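Local coordinates for putative prolyl-tRNA synthetase (Leishmania major, PDB 5XIL), which probably catalyses the ATP-dependent attachment of L-proline to tRNA(Pro), releasing AMP and diphosphate, this chain holding the synthetase core, anticodon-binding and C-terminal zinc-bearing parts of the protein, at residues S184-L189 / V214-E219; M274-N279 / A404-T409. All blocks are in the same frame, centred on the assembly; numbering follows the deposited sequence.

Contact 1 is a buried helix-on-strand packing in the class II catalytic core, whereas contact 2 joins the end of a core helix to helix 387-412 near the surface; their centres lie about 11 Å apart. They meet directly: Glu219 CG packs on Thr409 CG2 at 3.6 Å, and Ile218 CD1 on Met274 CB at 3.9 Å. The magnesium ion ties the same two regions together, since Glu219, just beyond strand 210-218, and His413, just beyond helix 387-412, both bind it. Thr409 O is hydrogen-bonded to His413 ND1, which leaves His413 NE2 to face the metal. Val275 of contact 2 has its side chain about 12 Å from the ion.

Contact 1: S184-L189 / V214-E219; sequences SVYEQL and VETFIE. With MG (magnesium ion), chain F.
Tyr186 lays its ring against two residues of strand 210-218 that project from the same side, Val214 and Thr216. Thr216 CG2 sits over one ring face, 4.1 Å above the plane and displaced toward the rim, with CE1 of Tyr186 its nearest ring atom. Val214 CG2 approaches obliquely and comes within 4.2 Å of Tyr186 CE2. The methyl of Thr216, rather than its hydroxyl, faces the ring because CG2 stands anti to the carbonyl carbon while chi1 (69°) turns OG1 elsewhere, to a hydrogen bond with Cys225 O. Tyr186 OH is likewise satisfied, by Gly227 O, so both polar ends within this buried apolar patch have partners on the adjacent strand. Farther along, Glu219 OE2 binds the magnesium ion at 2.2 Å, directly across the metal from water 2; three more waters and His413 NE2 complete six ligands. The Phe217 ring lies beneath Glu219 N, which is 3.7 Å above its plane, and also meets His413. Strand 210-218 pairs antiparallel with strand 223-234, while Val268 and Val271 of helix 267-276 touch Tyr186, so helix 168-189 packs on both strand 210-218 and helix 267-276 within the class II core.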
ATOM      1  N   SER A 184      -9.949  11.726  10.903  1.00 11.56           N
ATOM      2  CA  SER A 184      -8.822  12.443  10.307  1.00 12.30           C
ATOM      3  C   SER A 184      -8.691  12.194   8.820  1.00 10.28           C
ATOM      4  O   SER A 184      -8.376  13.097   8.067  1.00 11.27           O
ATOM      5  CB  SER A 184      -7.515  12.122  10.968  1.00 13.82           C
ATOM      6  OG  SER A 184      -7.627  12.393  12.332  1.00 21.95           O
ATOM      7  N   VAL A 185      -8.904  10.979   8.384  1.00 10.42           N
ATOM      8  CA  VAL A 185      -9.073  10.705   6.937  1.00 10.82           C
ATOM      9  C   VAL A 185     -10.013  11.668   6.246  1.00  9.88           C
ATOM     10  O   VAL A 185      -9.620  12.366   5.290  1.00 10.21           O
ATOM     11  CB  VAL A 185      -9.434   9.235   6.609  1.00 10.75           C
ATOM     12  CG1 VAL A 185      -9.729   9.050   5.126  1.00 10.25           C
ATOM     13  CG2 VAL A 185      -8.289   8.334   7.023  1.00 12.06           C
ATOM     14  N   TYR A 186     -11.248  11.740   6.723  1.00  9.70           N
ATOM     15  CA  TYR A 186     -12.239  12.576   6.109  1.00  9.33           C
ATOM     16  C   TYR A 186     -11.859  14.056   6.208  1.00  9.76           C
ATOM     17  O   TYR A 186     -11.838  14.752   5.197  1.00  9.62           O
ATOM     18  CB  TYR A 186     -13.596  12.386   6.799  1.00  8.52           C
ATOM     19  CG  TYR A 186     -14.314  11.171   6.243  1.00  8.76           C
ATOM     20  CD1 TYR A 186     -14.907  11.242   4.987  1.00  9.89           C
ATOM     21  CD2 TYR A 186     -14.385   9.965   6.908  1.00 10.21           C
ATOM     22  CE1 TYR A 186     -15.563  10.187   4.420  1.00  9.49           C
ATOM     23  CE2 TYR A 186     -15.044   8.859   6.365  1.00 10.07           C
ATOM     24  CZ  TYR A 186     -15.703   8.991   5.143  1.00 10.46           C
ATOM     25  OH  TYR A 186     -16.325   7.955   4.459  1.00 10.09           O
ATOM     26  N   GLU A 187     -11.466  14.467   7.391  1.00  9.67           N
ATOM     27  CA  GLU A 187     -11.222  15.896   7.634  1.00 12.15           C
ATOM     28  C   GLU A 187      -9.907  16.430   6.991  1.00 13.44           C
ATOM     29  O   GLU A 187      -9.917  17.481   6.286  1.00 12.83           O
ATOM     30  CB  GLU A 187     -11.245  16.212   9.135  1.00 13.46           C
ATOM     31  CG  GLU A 187     -12.582  16.084   9.819  1.00 14.56           C
ATOM     32  CD  GLU A 187     -12.514  16.123  11.345  1.00 16.26           C
ATOM     33  OE1 GLU A 187     -11.473  15.858  11.901  1.00 18.42           O
ATOM     34  OE2 GLU A 187     -13.551  16.326  12.018  1.00 18.13           O
ATOM     35  N   GLN A 188      -8.828  15.706   7.252  1.00 12.22           N
ATOM     36  CA  GLN A 188      -7.479  16.163   6.926  1.00 14.40           C
ATOM     37  C   GLN A 188      -7.118  15.802   5.523  1.00 14.47           C
ATOM     38  O   GLN A 188      -6.438  16.591   4.867  1.00 18.03           O
ATOM     39  CB  GLN A 188      -6.460  15.622   7.900  1.00 15.09           C
ATOM     40  CG  GLN A 188      -6.745  16.124   9.274  1.00 18.22           C
ATOM     41  CD  GLN A 188      -5.770  15.604  10.272  1.00 24.04           C
ATOM     42  OE1 GLN A 188      -4.624  15.208   9.948  1.00 31.64           O
ATOM     43  NE2 GLN A 188      -6.207  15.568  11.501  1.00 30.67           N
ATOM     44  N   LEU A 189      -7.567  14.647   5.008  1.00 12.73           N
ATOM     45  CA  LEU A 189      -7.298  14.324   3.604  1.00 12.43           C
ATOM     46  C   LEU A 189      -8.356  14.795   2.683  1.00 13.48           C
ATOM     47  O   LEU A 189      -8.066  15.310   1.610  1.00 10.75           O
ATOM     48  CB  LEU A 189      -7.042  12.850   3.349  1.00 13.94           C
ATOM     49  CG  LEU A 189      -5.706  12.270   3.658  1.00 15.98           C
ATOM     50  CD1 LEU A 189      -5.797  10.818   3.138  1.00 14.90           C
ATOM     51  CD2 LEU A 189      -4.587  12.944   2.896  1.00 16.35           C
ATOM     52  N   VAL A 214     -18.369   7.713  12.222  1.00 11.05           N
ATOM     53  CA  VAL A 214     -18.214   9.038  11.730  1.00 10.80           C
ATOM     54  C   VAL A 214     -19.286   9.197  10.643  1.00 11.51           C
ATOM     55  O   VAL A 214     -19.295   8.464   9.673  1.00 12.07           O
ATOM     56  CB  VAL A 214     -16.791   9.386  11.198  1.00 10.87           C
ATOM     57  CG1 VAL A 214     -15.869   9.586  12.367  1.00 11.46           C
ATOM     58  CG2 VAL A 214     -16.257   8.290  10.339  1.00 10.68           C
ATOM     59  N   GLU A 215     -20.246  10.055  10.893  1.00 10.83           N
ATOM     60  CA  GLU A 215     -21.397  10.168  10.018  1.00 11.14           C
ATOM     61  C   GLU A 215     -21.190  11.421   9.154  1.00 11.20           C
ATOM     62  O   GLU A 215     -20.737  12.476   9.682  1.00 10.65           O
ATOM     63  CB  GLU A 215     -22.629  10.306  10.853  1.00 12.40           C
ATOM     64  CG  GLU A 215     -22.888   9.042  11.673  1.00 13.52           C
ATOM     65  CD  GLU A 215     -23.384   7.913  10.806  1.00 15.10           C
ATOM     66  OE1 GLU A 215     -24.068   8.157   9.763  1.00 14.69           O
ATOM     67  OE2 GLU A 215     -23.044   6.781  11.114  1.00 17.92           O
ATOM     68  N   THR A 216     -21.509  11.303   7.875  1.00 11.01           N
ATOM     69  CA  THR A 216     -21.327  12.372   6.904  1.00 12.25           C
ATOM     70  C   THR A 216     -22.694  12.788   6.351  1.00 14.26           C
ATOM     71  O   THR A 216     -23.714  12.054   6.528  1.00 14.01           O
ATOM     72  CB  THR A 216     -20.397  11.934   5.763  1.00 14.03           C
ATOM     73  OG1 THR A 216     -21.045  10.952   4.984  1.00 14.04           O
ATOM     74  CG2 THR A 216     -19.089  11.329   6.306  1.00 14.25           C
ATOM     75  N   PHE A 217     -22.746  13.931   5.655  1.00 12.79           N
ATOM     76  CA  PHE A 217     -23.999  14.488   5.186  1.00 11.75           C
ATOM     77  C   PHE A 217     -23.915  14.785   3.715  1.00 12.66           C
ATOM     78  O   PHE A 217     -22.937  15.466   3.257  1.00 11.23           O
ATOM     79  CB  PHE A 217     -24.343  15.736   5.982  1.00 12.15           C
ATOM     80  CG  PHE A 217     -25.493  16.512   5.412  1.00 12.09           C
ATOM     81  CD1 PHE A 217     -26.750  15.978   5.416  1.00 11.17           C
ATOM     82  CD2 PHE A 217     -25.320  17.775   4.833  1.00 12.97           C
ATOM     83  CE1 PHE A 217     -27.825  16.683   4.911  1.00 12.02           C
ATOM     84  CE2 PHE A 217     -26.394  18.489   4.357  1.00 13.34           C
ATOM     85  CZ  PHE A 217     -27.653  17.913   4.395  1.00 13.69           C
ATOM     86  N   ILE A 218     -24.898  14.283   2.996  1.00 10.61           N
ATOM     87  CA  ILE A 218     -25.036  14.495   1.538  1.00 11.90           C
ATOM     88  C   ILE A 218     -26.116  15.507   1.266  1.00 12.98           C
ATOM     89  O   ILE A 218     -27.352  15.202   1.140  1.00 13.52           O
ATOM     90  CB  ILE A 218     -25.274  13.186   0.798  1.00 11.83           C
ATOM     91  CG1 ILE A 218     -24.372  12.077   1.248  1.00 12.80           C
ATOM     92  CG2 ILE A 218     -25.176  13.354  -0.735  1.00 11.64           C
ATOM     93  CD1 ILE A 218     -22.918  12.291   1.078  1.00 13.24           C
ATOM     94  N   GLU A 219     -25.673  16.753   1.107  1.00 13.13           N
ATOM     95  CA  GLU A 219     -26.568  17.882   1.033  1.00 15.24           C
ATOM     96  C   GLU A 219     -27.537  17.823  -0.124  1.00 15.36           C
ATOM     97  O   GLU A 219     -28.663  18.275   0.005  1.00 15.32           O
ATOM     98  CB  GLU A 219     -25.748  19.194   0.943  1.00 18.07           C
ATOM     99  CG  GLU A 219     -26.589  20.428   1.353  1.00 21.46           C
ATOM    100  CD  GLU A 219     -27.120  21.227   0.191  1.00 27.80           C
ATOM    101  OE1 GLU A 219     -26.344  21.316  -0.791  1.00 29.85           O
ATOM    102  OE2 GLU A 219     -28.251  21.838   0.317  1.00 26.60           O
TER
HETATM  103 MG    MG F1005     -30.060  22.152   1.564  0.66 17.60          MG
HETATM  104  O   HOH W   1     -29.849  19.958   1.817  1.00 15.76           O
HETATM  105  O   HOH W   2     -31.938  22.448   2.667  1.00 19.32           O
HETATM  106  O   HOH W   3     -30.217  24.153   1.346  1.00 29.44           O
HETATM  107  O   HOH W   4     -30.897  21.700  -0.079  1.00 24.16           O

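Contact 2: M274-N279 / A404-T409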
ATOM      1  N   MET A 274     -19.493  13.480  -3.608  1.00 11.34           N
ATOM      2  CA  MET A 274     -20.826  13.974  -3.328  1.00 11.36           C
ATOM      3  C   MET A 274     -20.785  15.249  -2.509  1.00 11.16           C
ATOM      4  O   MET A 274     -21.687  16.140  -2.641  1.00 12.23           O
ATOM      5  CB  MET A 274     -21.599  12.899  -2.552  1.00 11.77           C
ATOM      6  CG  MET A 274     -21.959  11.738  -3.402  1.00 12.93           C
ATOM      7  SD  MET A 274     -23.098  10.613  -2.675  1.00 17.34           S
ATOM      8  CE  MET A 274     -23.032   9.509  -4.082  1.00 22.76           C
ATOM      9  N   VAL A 275     -19.790  15.361  -1.638  1.00 10.15           N
ATOM     10  CA  VAL A 275     -19.686  16.529  -0.766  1.00  9.73           C
ATOM     11  C   VAL A 275     -19.141  17.764  -1.512  1.00 11.18           C
ATOM     12  O   VAL A 275     -19.652  18.885  -1.365  1.00 11.07           O
ATOM     13  CB  VAL A 275     -18.863  16.206   0.506  1.00 10.61           C
ATOM     14  CG1 VAL A 275     -18.576  17.476   1.303  1.00 11.23           C
ATOM     15  CG2 VAL A 275     -19.620  15.208   1.386  1.00 10.71           C
ATOM     16  N   HIS A 276     -18.138  17.574  -2.348  1.00 10.80           N
ATOM     17  CA  HIS A 276     -17.432  18.728  -2.927  1.00 12.04           C
ATOM     18  C   HIS A 276     -17.725  19.056  -4.360  1.00 11.91           C
ATOM     19  O   HIS A 276     -17.426  20.185  -4.818  1.00 13.99           O
ATOM     20  CB  HIS A 276     -15.924  18.498  -2.808  1.00 11.14           C
ATOM     21  CG  HIS A 276     -15.425  18.462  -1.417  1.00 10.83           C
ATOM     22  ND1 HIS A 276     -15.520  19.520  -0.538  1.00 11.10           N
ATOM     23  CD2 HIS A 276     -14.767  17.499  -0.773  1.00 10.24           C
ATOM     24  CE1 HIS A 276     -14.933  19.195   0.586  1.00 11.87           C
ATOM     25  NE2 HIS A 276     -14.514  17.949   0.480  1.00 11.79           N
ATOM     26  N   GLY A 277     -18.242  18.108  -5.101  1.00 14.36           N
ATOM     27  CA  GLY A 277     -18.493  18.275  -6.503  1.00 14.49           C
ATOM     28  C   GLY A 277     -19.517  19.370  -6.665  1.00 15.72           C
ATOM     29  O   GLY A 277     -20.340  19.614  -5.772  1.00 15.61           O
ATOM     30  N   ASP A 278     -19.445  20.101  -7.786  1.00 17.07           N
ATOM     31  CA  ASP A 278     -20.409  21.181  -8.024  1.00 14.33           C
ATOM     32  C   ASP A 278     -21.009  21.073  -9.390  1.00 15.90           C
ATOM     33  O   ASP A 278     -20.841  20.045 -10.099  1.00 15.78           O
ATOM     34  CB  ASP A 278     -19.778  22.532  -7.732  1.00 16.20           C
ATOM     35  CG  ASP A 278     -18.641  22.902  -8.742  1.00 12.77           C
ATOM     36  OD1 ASP A 278     -18.574  22.233  -9.732  1.00 12.01           O
ATOM     37  OD2 ASP A 278     -17.839  23.843  -8.392  1.00 16.31           O
ATOM     38  N   ASN A 279     -21.776  22.105  -9.807  1.00 17.02           N
ATOM     39  CA  ASN A 279     -22.419  21.976 -11.124  1.00 19.01           C
ATOM     40  C   ASN A 279     -21.502  22.065 -12.357  1.00 20.45           C
ATOM     41  O   ASN A 279     -21.901  21.714 -13.492  1.00 19.25           O
ATOM     42  CB  ASN A 279     -23.647  22.895 -11.198  1.00 18.78           C
ATOM     43  CG  ASN A 279     -24.762  22.363 -10.311  1.00 20.68           C
ATOM     44  OD1 ASN A 279     -24.836  21.171 -10.104  1.00 23.18           O
ATOM     45  ND2 ASN A 279     -25.490  23.235  -9.673  1.00 21.25           N
ATOM     46  N   ALA A 404     -14.058  24.308   5.288  1.00 12.60           N
ATOM     47  CA  ALA A 404     -14.921  25.301   5.942  1.00 14.25           C
ATOM     48  C   ALA A 404     -16.278  25.427   5.310  1.00 14.31           C
ATOM     49  O   ALA A 404     -17.300  25.469   6.034  1.00 14.82           O
ATOM     50  CB  ALA A 404     -14.182  26.697   6.056  1.00 15.20           C
ATOM     51  N   ARG A 405     -16.345  25.435   3.984  1.00 13.75           N
ATOM     52  CA  ARG A 405     -17.557  25.577   3.266  1.00 15.92           C
ATOM     53  C   ARG A 405     -18.448  24.304   3.523  1.00 14.21           C
ATOM     54  O   ARG A 405     -19.647  24.425   3.764  1.00 12.81           O
ATOM     55  CB  ARG A 405     -17.297  25.715   1.778  1.00 17.88           C
ATOM     56  CG  ARG A 405     -18.494  25.608   0.845  1.00 25.98           C
ATOM     57  CD  ARG A 405     -19.286  26.908   0.787  1.00 33.48           C
ATOM     58  NE  ARG A 405     -20.526  26.788  -0.002  1.00 47.41           N
ATOM     59  CZ  ARG A 405     -21.606  27.568   0.147  1.00 54.35           C
ATOM     60  NH1 ARG A 405     -21.621  28.529   1.058  1.00 58.75           N
ATOM     61  NH2 ARG A 405     -22.691  27.374  -0.608  1.00 63.19           N
ATOM     62  N   ALA A 406     -17.845  23.142   3.444  1.00 11.64           N
ATOM     63  CA  ALA A 406     -18.568  21.884   3.720  1.00 11.96           C
ATOM     64  C   ALA A 406     -19.045  21.822   5.148  1.00 11.20           C
ATOM     65  O   ALA A 406     -20.203  21.449   5.352  1.00 11.70           O
ATOM     66  CB  ALA A 406     -17.697  20.685   3.380  1.00 12.60           C
ATOM     67  N   LYS A 407     -18.229  22.217   6.116  1.00 12.12           N
ATOM     68  CA  LYS A 407     -18.624  22.206   7.528  1.00 14.00           C
ATOM     69  C   LYS A 407     -19.860  23.117   7.794  1.00 15.36           C
ATOM     70  O   LYS A 407     -20.809  22.740   8.554  1.00 12.97           O
ATOM     71  CB  LYS A 407     -17.449  22.587   8.398  1.00 16.37           C
ATOM     72  CG  LYS A 407     -17.651  22.371   9.874  1.00 21.00           C
ATOM     73  CD  LYS A 407     -16.494  22.923  10.687  1.00 28.51           C
ATOM     74  CE  LYS A 407     -16.827  23.012  12.190  1.00 37.19           C
ATOM     75  NZ  LYS A 407     -16.898  21.617  12.714  1.00 41.81           N
ATOM     76  N   GLU A 408     -19.835  24.293   7.192  1.00 15.73           N
ATOM     77  CA  GLU A 408     -20.947  25.281   7.262  1.00 17.43           C
ATOM     78  C   GLU A 408     -22.251  24.726   6.669  1.00 15.84           C
ATOM     79  O   GLU A 408     -23.336  24.876   7.249  1.00 17.06           O
ATOM     80  CB  GLU A 408     -20.585  26.585   6.489  1.00 18.42           C
ATOM     81  CG  GLU A 408     -21.740  27.575   6.416  1.00 21.05           C
ATOM     82  CD  GLU A 408     -21.454  28.824   5.554  1.00 24.07           C
ATOM     83  OE1 GLU A 408     -21.786  28.811   4.345  1.00 28.00           O
ATOM     84  OE2 GLU A 408     -20.900  29.796   6.101  1.00 24.61           O
ATOM     85  N   THR A 409     -22.173  24.138   5.505  1.00 15.64           N
ATOM     86  CA  THR A 409     -23.269  23.511   4.905  1.00 16.40           C
ATOM     87  C   THR A 409     -23.860  22.389   5.876  1.00 16.08           C
ATOM     88  O   THR A 409     -25.111  22.310   6.089  1.00 15.30           O
ATOM     89  CB  THR A 409     -22.849  22.960   3.560  1.00 19.35           C
ATOM     90  OG1 THR A 409     -22.502  24.072   2.691  1.00 19.25           O
ATOM     91  CG2 THR A 409     -23.929  22.174   2.972  1.00 19.04           C
TER
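His276, whose CE1 lies 4.2 Å from Ala406 CB, is tethered by a hydrogen bond between its NE2 and Leu190 O, the residue just past helix 168-189. That bond helps fix the rotation of the imidazole. Val275 CG1 lies over the centre of one face of this ring, 4.0 Å above the plane, and the same methyl reaches Ala406 CB at 3.9 Å. It can do both because CG1 is anti to the backbone N (chi1 171°). Ala406, whose CB points at the opposing segment, thus meets a methyl and the imidazole together, and its small side chain lets Val275 and Ala406 approach to 7.1 Å between CA atoms. The interface is small, 75 Å² in all, and made by van der Waals contact alone between the segments. On the flank of helix 387-412, Arg405 NH1 forms a salt bridge with Glu408 OE1 at 3.3 Å, one turn along. Gly277 leaves helical geometry and ends helix 267-276, which with strand 253-265 is consistent with motif 3 of class II synthetases. The contact therefore rests the end of this core helix on helix 387-412, which follows the five-stranded sheet of the anticodon-binding part, with Pro193 also touching Ala406.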